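Long-range contacts in 450aa long hypothetical fmu protein (Pyrococcus horikoshii, PDB 2YXL), which probably transfers a methyl group from S-adenosyl-L-methionine to carbon 5 of a cytosine in RNA, and holds sinefungin in its cofactor pocket: residues A[219-224]-A[242-247]; A[66-71]-A[89-94]; A[426-431]-A[442-447]. All coordinates share one frame; numbering follows the deposited sequence.

In the fold
Read from the N terminus, the three contacts come in series, each closing before the next opens, so none nests in or crosses another. Contact 2 closes a 17-residue connection in the N-terminal helical part, joining helix 47-75 to helix 84-99. Contact 1 also spans 17 residues and ties strand 221-225 of the four-stranded antiparallel sheet to the chain entering helix 246-255. Contact 3, closed over ten residues, pairs strands 429-431 and 441-447 in the methyltransferase sheet. Contacts 1 and 3 touch: A247 O lies 2.6 Å from Y443 OH, a probable hydrogen bond. Contact 2 stands apart, about 22 Å from contact 1 between nearest atoms.

Contact 1: A[219-224]-A[242-247]; sequences PTILKI and IVQEEA
I221 is turned onto the backbone of Q244 and E245, where strand 241-243 ends and helix 246-255 is about to begin. Its CD1 methyl lies 3.7 Å from Q244 O, and its CG2 branch sits beside E246 CB at 4.2 Å. This buried half is the close part of the contact, the isoleucine CD1 laid against main-chain carbonyls. Q244 O is not left to the methyl alone, since S188 OG on strand 186-191 bonds to it, and the amide oxygen OE1 of Q244 is taken by R190.

The other half is looser and lies at the partly exposed side chain of K223. The lysine chain runs out extended and bends at its last torsion (chi4 72°), which sets NZ 3.8 Å from E246 OE1, a long salt bridge between side chains that cross obliquely. CG of E246 lies anti to the backbone N (chi1 -172°), and the chain is extended beyond it. Its carboxylate is held more firmly from elsewhere: OE1 by S215, OE2 by R217 and Y420. Just before it, E245 occupies the N-cap position and turns its own carboxylate to K348.

The contact thus brings the ferredoxin-like part of the chain up to the cofactor pocket, the nearest atoms of the Q244 side chain and the bound sinefungin being about 5 Å apart. Two cations and two hydroxyls around the buried E246 carboxylate would probably favour its ionised form, with K223 contributing the weaker, longer-range share of that charge balance.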
# COMPACT_ATOMS: atom_id res chain seq x y z
N PRO A 219 -4.66 18.60 -8.80
CA PRO A 219 -4.97 19.59 -7.76
C PRO A 219 -6.03 19.16 -6.73
O PRO A 219 -6.28 19.89 -5.77
CB PRO A 219 -5.45 20.80 -8.56
CG PRO A 219 -4.89 20.61 -9.92
CD PRO A 219 -4.95 19.14 -10.14
N THR A 220 -6.63 17.99 -6.93
CA THR A 220 -7.55 17.44 -5.93
C THR A 220 -6.84 16.51 -4.95
O THR A 220 -7.43 16.05 -3.97
CB THR A 220 -8.76 16.72 -6.57
OG1 THR A 220 -8.30 15.83 -7.60
CG2 THR A 220 -9.74 17.72 -7.16
N ILE A 221 -5.56 16.24 -5.23
CA ILE A 221 -4.72 15.44 -4.35
C ILE A 221 -3.93 16.33 -3.38
O ILE A 221 -3.31 17.32 -3.79
CB ILE A 221 -3.76 14.51 -5.15
CG1 ILE A 221 -4.54 13.37 -5.83
CG2 ILE A 221 -2.63 13.96 -4.27
CD1 ILE A 221 -5.06 12.28 -4.89
N LEU A 222 -3.98 15.98 -2.10
CA LEU A 222 -3.23 16.70 -1.08
C LEU A 222 -2.31 15.76 -0.33
O LEU A 222 -2.70 14.65 0.02
CB LEU A 222 -4.19 17.37 -0.08
CG LEU A 222 -5.33 18.25 -0.59
CD1 LEU A 222 -6.26 18.58 0.56
CD2 LEU A 222 -4.81 19.53 -1.26
N LYS A 223 -1.09 16.21 -0.10
CA LYS A 223 -0.19 15.50 0.80
C LYS A 223 -0.24 16.18 2.16
O LYS A 223 -0.04 17.39 2.28
CB LYS A 223 1.23 15.45 0.23
CG LYS A 223 1.33 14.60 -1.04
CD LYS A 223 2.72 14.65 -1.68
CE LYS A 223 2.85 13.64 -2.84
NZ LYS A 223 2.07 14.03 -4.07
N ILE A 224 -0.56 15.40 3.19
CA ILE A 224 -0.63 15.90 4.56
C ILE A 224 0.40 15.20 5.44
O ILE A 224 0.64 14.00 5.30
CB ILE A 224 -2.06 15.80 5.17
CG1 ILE A 224 -2.51 14.34 5.32
CG2 ILE A 224 -3.06 16.60 4.34
CD1 ILE A 224 -3.73 14.14 6.21
N ILE A 242 -10.65 11.06 0.95
CA ILE A 242 -10.36 9.63 0.91
C ILE A 242 -8.86 9.42 0.67
O ILE A 242 -8.23 10.18 -0.07
CB ILE A 242 -11.21 8.90 -0.18
CG1 ILE A 242 -10.99 7.38 -0.13
CG2 ILE A 242 -10.95 9.47 -1.59
CD1 ILE A 242 -12.02 6.55 -0.90
N VAL A 243 -8.28 8.41 1.32
CA VAL A 243 -6.86 8.09 1.15
C VAL A 243 -6.61 7.49 -0.23
O VAL A 243 -7.14 6.43 -0.56
CB VAL A 243 -6.34 7.12 2.25
CG1 VAL A 243 -4.85 6.83 2.06
CG2 VAL A 243 -6.58 7.69 3.64
N GLN A 244 -5.82 8.19 -1.04
CA GLN A 244 -5.46 7.72 -2.37
C GLN A 244 -4.14 8.35 -2.81
O GLN A 244 -3.92 9.55 -2.60
CB GLN A 244 -6.56 8.05 -3.40
CG GLN A 244 -6.26 7.54 -4.81
CD GLN A 244 -7.38 7.79 -5.80
OE1 GLN A 244 -7.75 8.94 -6.08
NE2 GLN A 244 -7.91 6.71 -6.37
N GLU A 245 -3.28 7.54 -3.43
CA GLU A 245 -2.03 8.02 -4.00
C GLU A 245 -2.29 8.84 -5.25
O GLU A 245 -3.29 8.64 -5.95
CB GLU A 245 -1.10 6.85 -4.33
CG GLU A 245 -0.67 6.00 -3.13
CD GLU A 245 0.19 6.76 -2.12
OE1 GLU A 245 0.76 7.83 -2.46
OE2 GLU A 245 0.30 6.28 -0.97
N GLU A 246 -1.37 9.77 -5.54
CA GLU A 246 -1.47 10.62 -6.72
C GLU A 246 -1.59 9.78 -8.01
O GLU A 246 -2.45 10.06 -8.85
CB GLU A 246 -0.27 11.57 -6.81
CG GLU A 246 -0.38 12.63 -7.90
CD GLU A 246 0.93 13.37 -8.12
OE1 GLU A 246 1.04 14.52 -7.65
OE2 GLU A 246 1.84 12.81 -8.76
N ALA A 247 -0.75 8.76 -8.13
CA ALA A 247 -0.75 7.87 -9.29
C ALA A 247 -2.11 7.20 -9.53
O ALA A 247 -2.55 7.06 -10.67
CB ALA A 247 0.34 6.82 -9.15

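Contact 2: A[66-71]-A[89-94]; sequences LIDKVI and ALRVAV
Helical segments 66-71 and 89-94 cross nearly perpendicularly, at 100°, their axes 9.7 Å apart at closest approach, and I67 and R91 make the nearest CA pair. The polar link is a side-on salt bridge. R91 CG lies anti to the carbonyl carbon and the chain stays extended from there to NE, carrying the guanidinium out to the carboxylate of D68. NE bonds to D68 OD1 at 2.9 Å, with a nearly straight N-H...O angle of 166°. NH2 bonds to the second oxygen, D68 OD2, at 2.8 Å. Both oxygens offer their syn lone pairs, and the two flat groups lie only 13° from coplanar, so the double grip fixes the rotation of each against the other.

Beside this bridge lies an apolar patch. V94 meets I67 and, one turn on, the adjacent V70 and I71: its CG1 lies 3.8 Å from V70 CG1 and also touches I67 CG2, while its CG2 lies 3.8 Å from I71 CG1. I71 also sets CD1 3.8 Å from L90 CB. I67 crosses R91 at about a right angle, its CG2 methyl 3.8 Å from R91 CA and close to CG as well. An alanine in place of R91 would probably leave the carboxylates of D68 and E26 without the cation they share, and I67 CG2 without its neighbour CG.

The remaining NH1 of R91 pairs with E26, which follows helix 12-24. P79 packs on D68 and I71, and helix 124-138 covers L90 through F130, L133 and I137. The result is a helical bundle consistent with the NusB-like N-terminal domain of the bacterial Fmu/RsmB enzymes.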
# COMPACT_ATOMS: atom_id res chain seq x y z
N LEU A 66 15.78 -8.56 7.33
CA LEU A 66 17.11 -8.46 7.91
C LEU A 66 17.05 -8.70 9.42
O LEU A 66 17.90 -9.40 9.98
CB LEU A 66 17.74 -7.11 7.57
CG LEU A 66 18.02 -6.86 6.08
CD1 LEU A 66 18.21 -5.37 5.78
CD2 LEU A 66 19.23 -7.66 5.60
N ILE A 67 16.04 -8.12 10.06
CA ILE A 67 15.76 -8.36 11.48
C ILE A 67 15.57 -9.86 11.75
O ILE A 67 16.15 -10.40 12.71
CB ILE A 67 14.53 -7.52 11.95
CG1 ILE A 67 14.91 -6.04 12.06
CG2 ILE A 67 13.98 -8.04 13.28
CD1 ILE A 67 13.74 -5.07 12.18
N ASP A 68 14.80 -10.53 10.90
CA ASP A 68 14.55 -11.97 11.01
C ASP A 68 15.83 -12.79 10.93
O ASP A 68 16.00 -13.74 11.71
CB ASP A 68 13.53 -12.44 9.96
CG ASP A 68 12.11 -11.95 10.24
OD1 ASP A 68 11.86 -11.35 11.32
OD2 ASP A 68 11.23 -12.17 9.38
N LYS A 69 16.73 -12.44 10.01
CA LYS A 69 18.04 -13.10 9.91
C LYS A 69 18.86 -12.97 11.20
O LYS A 69 19.58 -13.90 11.56
CB LYS A 69 18.86 -12.56 8.74
CG LYS A 69 18.41 -13.06 7.37
CD LYS A 69 19.45 -12.74 6.30
CE LYS A 69 18.83 -12.69 4.91
NZ LYS A 69 18.19 -13.97 4.52
N VAL A 70 18.75 -11.83 11.87
CA VAL A 70 19.40 -11.61 13.16
C VAL A 70 18.77 -12.50 14.23
O VAL A 70 19.47 -13.14 15.01
CB VAL A 70 19.37 -10.12 13.59
CG1 VAL A 70 19.81 -9.97 15.05
CG2 VAL A 70 20.23 -9.27 12.67
N ILE A 71 17.43 -12.54 14.25
CA ILE A 71 16.70 -13.39 15.20
C ILE A 71 17.12 -14.85 15.05
O ILE A 71 17.33 -15.54 16.05
CB ILE A 71 15.16 -13.21 15.08
CG1 ILE A 71 14.76 -11.79 15.48
CG2 ILE A 71 14.43 -14.24 15.95
CD1 ILE A 71 13.32 -11.42 15.17
N ALA A 89 7.44 -9.42 19.32
CA ALA A 89 8.25 -8.87 20.41
C ALA A 89 9.74 -8.91 20.07
O ALA A 89 10.46 -7.94 20.31
CB ALA A 89 7.97 -9.59 21.71
N LEU A 90 10.19 -10.03 19.51
CA LEU A 90 11.58 -10.20 19.12
C LEU A 90 11.98 -9.18 18.04
O LEU A 90 13.07 -8.60 18.11
CB LEU A 90 11.86 -11.63 18.66
CG LEU A 90 11.88 -12.74 19.72
CD1 LEU A 90 12.04 -14.10 19.07
CD2 LEU A 90 12.99 -12.52 20.75
N ARG A 91 11.09 -8.95 17.08
CA ARG A 91 11.33 -7.96 16.02
C ARG A 91 11.47 -6.54 16.59
O ARG A 91 12.37 -5.79 16.22
CB ARG A 91 10.22 -8.00 14.97
CG ARG A 91 10.32 -9.18 14.02
CD ARG A 91 9.06 -9.35 13.18
NE ARG A 91 9.28 -10.31 12.10
CZ ARG A 91 8.34 -10.74 11.25
NH1 ARG A 91 7.09 -10.32 11.34
NH2 ARG A 91 8.67 -11.62 10.31
N VAL A 92 10.58 -6.20 17.51
CA VAL A 92 10.59 -4.91 18.19
C VAL A 92 11.90 -4.72 18.97
O VAL A 92 12.54 -3.66 18.87
CB VAL A 92 9.35 -4.77 19.11
CG1 VAL A 92 9.51 -3.61 20.09
CG2 VAL A 92 8.09 -4.59 18.28
N ALA A 93 12.29 -5.74 19.73
CA ALA A 93 13.48 -5.68 20.57
C ALA A 93 14.78 -5.59 19.76
O ALA A 93 15.66 -4.80 20.10
CB ALA A 93 13.54 -6.87 21.53
N VAL A 94 14.88 -6.39 18.70
CA VAL A 94 16.06 -6.38 17.83
C VAL A 94 16.22 -5.04 17.12
O VAL A 94 17.32 -4.50 17.04
CB VAL A 94 16.03 -7.56 16.81
CG1 VAL A 94 17.08 -7.37 15.71
CG2 VAL A 94 16.24 -8.89 17.53

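Contact 3: A[426-431]-A[442-447]; sequences EGTMRA and FYALLE
A methionine methyl over a tyrosine face gives this strand pair its distinctive feature: M429 CE lies 3.8 Å from the centroid of the Y443 ring, 14° off the ring normal, a CH-pi contact. The setting is the Rossmann-like sheet of a class I methyltransferase, where strand 441-447 runs antiparallel to both 383-389 and 429-431. A bend at the end of the methionine chain (chi3 66°) brings CE over the ring, while the sulfur stays farther off, SD 5.2 Å from the centroid and oblique to it.

The same two residues form a hydrogen-bonded antiparallel pair. M429 N donates to Y443 O at 3.1 Å, and Y443 N returns a bond to M429 O at 2.8 Å. The tyrosine hydroxyl reaches A247 O, tying the sheet to the start of helix 246-255.

R430 and F442 lie on the other face of the sheet as the adjoining non-hydrogen-bonded pair, where helix 398-407 packs on F442. The guanidinium of R430 is held by E398 and the I392 carbonyl. T428 CB and CG2 touch the far end of the F442 ring, and R430 CG meets its edge in plane, 3.7 Å from F442 CD1.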
# COMPACT_ATOMS: atom_id res chain seq x y z
N GLU A 426 5.99 1.83 -26.05
CA GLU A 426 5.61 3.20 -26.39
C GLU A 426 4.09 3.39 -26.44
O GLU A 426 3.38 2.64 -27.11
CB GLU A 426 6.26 3.66 -27.70
CG GLU A 426 7.70 4.14 -27.53
CD GLU A 426 8.10 5.21 -28.55
OE1 GLU A 426 9.24 5.70 -28.46
OE2 GLU A 426 7.28 5.55 -29.43
N GLY A 427 3.62 4.41 -25.72
CA GLY A 427 2.19 4.67 -25.58
C GLY A 427 1.70 4.38 -24.17
O GLY A 427 0.62 4.83 -23.77
N THR A 428 2.50 3.62 -23.43
CA THR A 428 2.21 3.31 -22.03
C THR A 428 2.95 4.27 -21.11
O THR A 428 3.96 4.86 -21.49
CB THR A 428 2.57 1.84 -21.66
OG1 THR A 428 3.98 1.64 -21.75
CG2 THR A 428 1.84 0.85 -22.56
N MET A 429 2.45 4.40 -19.89
CA MET A 429 2.98 5.37 -18.95
C MET A 429 3.35 4.72 -17.62
O MET A 429 2.65 3.82 -17.15
CB MET A 429 1.96 6.49 -18.73
CG MET A 429 2.47 7.68 -17.91
SD MET A 429 1.37 9.10 -18.04
CE MET A 429 -0.11 8.51 -17.23
N ARG A 430 4.46 5.16 -17.04
CA ARG A 430 4.89 4.68 -15.73
C ARG A 430 5.18 5.83 -14.76
O ARG A 430 5.74 6.86 -15.15
CB ARG A 430 6.14 3.80 -15.86
CG ARG A 430 5.86 2.37 -16.28
CD ARG A 430 7.15 1.57 -16.33
NE ARG A 430 6.91 0.14 -16.47
CZ ARG A 430 7.11 -0.77 -15.52
NH1 ARG A 430 7.56 -0.40 -14.32
NH2 ARG A 430 6.87 -2.05 -15.76
N ALA A 431 4.77 5.64 -13.51
CA ALA A 431 5.16 6.52 -12.41
C ALA A 431 6.21 5.81 -11.58
O ALA A 431 6.18 4.58 -11.43
CB ALA A 431 3.96 6.87 -11.56
N PHE A 442 1.63 1.79 -13.33
CA PHE A 442 1.63 1.52 -14.76
C PHE A 442 0.27 1.82 -15.36
O PHE A 442 -0.76 1.53 -14.75
CB PHE A 442 2.02 0.07 -15.02
CG PHE A 442 2.06 -0.30 -16.48
CD1 PHE A 442 3.11 0.10 -17.29
CD2 PHE A 442 1.03 -1.06 -17.04
CE1 PHE A 442 3.15 -0.24 -18.63
CE2 PHE A 442 1.06 -1.41 -18.38
CZ PHE A 442 2.12 -0.99 -19.18
N TYR A 443 0.28 2.40 -16.56
CA TYR A 443 -0.93 2.79 -17.28
C TYR A 443 -0.90 2.27 -18.71
O TYR A 443 0.11 2.42 -19.41
CB TYR A 443 -1.07 4.32 -17.32
CG TYR A 443 -0.93 5.03 -16.00
CD1 TYR A 443 0.32 5.27 -15.44
CD2 TYR A 443 -2.06 5.50 -15.32
CE1 TYR A 443 0.45 5.93 -14.23
CE2 TYR A 443 -1.94 6.17 -14.11
CZ TYR A 443 -0.68 6.38 -13.57
OH TYR A 443 -0.54 7.03 -12.37
N ALA A 444 -2.00 1.67 -19.15
CA ALA A 444 -2.17 1.28 -20.54
C ALA A 444 -3.59 1.57 -21.00
O ALA A 444 -4.54 0.92 -20.54
CB ALA A 444 -1.84 -0.19 -20.72
N LEU A 445 -3.73 2.55 -21.88
CA LEU A 445 -5.04 2.93 -22.40
C LEU A 445 -5.27 2.28 -23.77
O LEU A 445 -4.44 2.36 -24.67
CB LEU A 445 -5.19 4.46 -22.48
CG LEU A 445 -6.59 5.03 -22.75
CD1 LEU A 445 -7.57 4.70 -21.63
CD2 LEU A 445 -6.52 6.54 -22.97
N LEU A 446 -6.43 1.64 -23.89
CA LEU A 446 -6.76 0.82 -25.05
C LEU A 446 -8.14 1.18 -25.55
O LEU A 446 -9.04 1.47 -24.76
CB LEU A 446 -6.72 -0.66 -24.66
CG LEU A 446 -5.46 -1.15 -23.91
CD1 LEU A 446 -5.79 -2.22 -22.88
CD2 LEU A 446 -4.40 -1.62 -24.89
N GLU A 447 -8.32 1.18 -26.87
CA GLU A 447 -9.65 1.33 -27.45
C GLU A 447 -9.85 0.38 -28.63
O GLU A 447 -8.89 0.02 -29.32
CB GLU A 447 -9.94 2.78 -27.85
CG GLU A 447 -9.31 3.28 -29.15
CD GLU A 447 -10.01 4.52 -29.70
OE1 GLU A 447 -9.88 4.78 -30.92
OE2 GLU A 447 -10.70 5.22 -28.94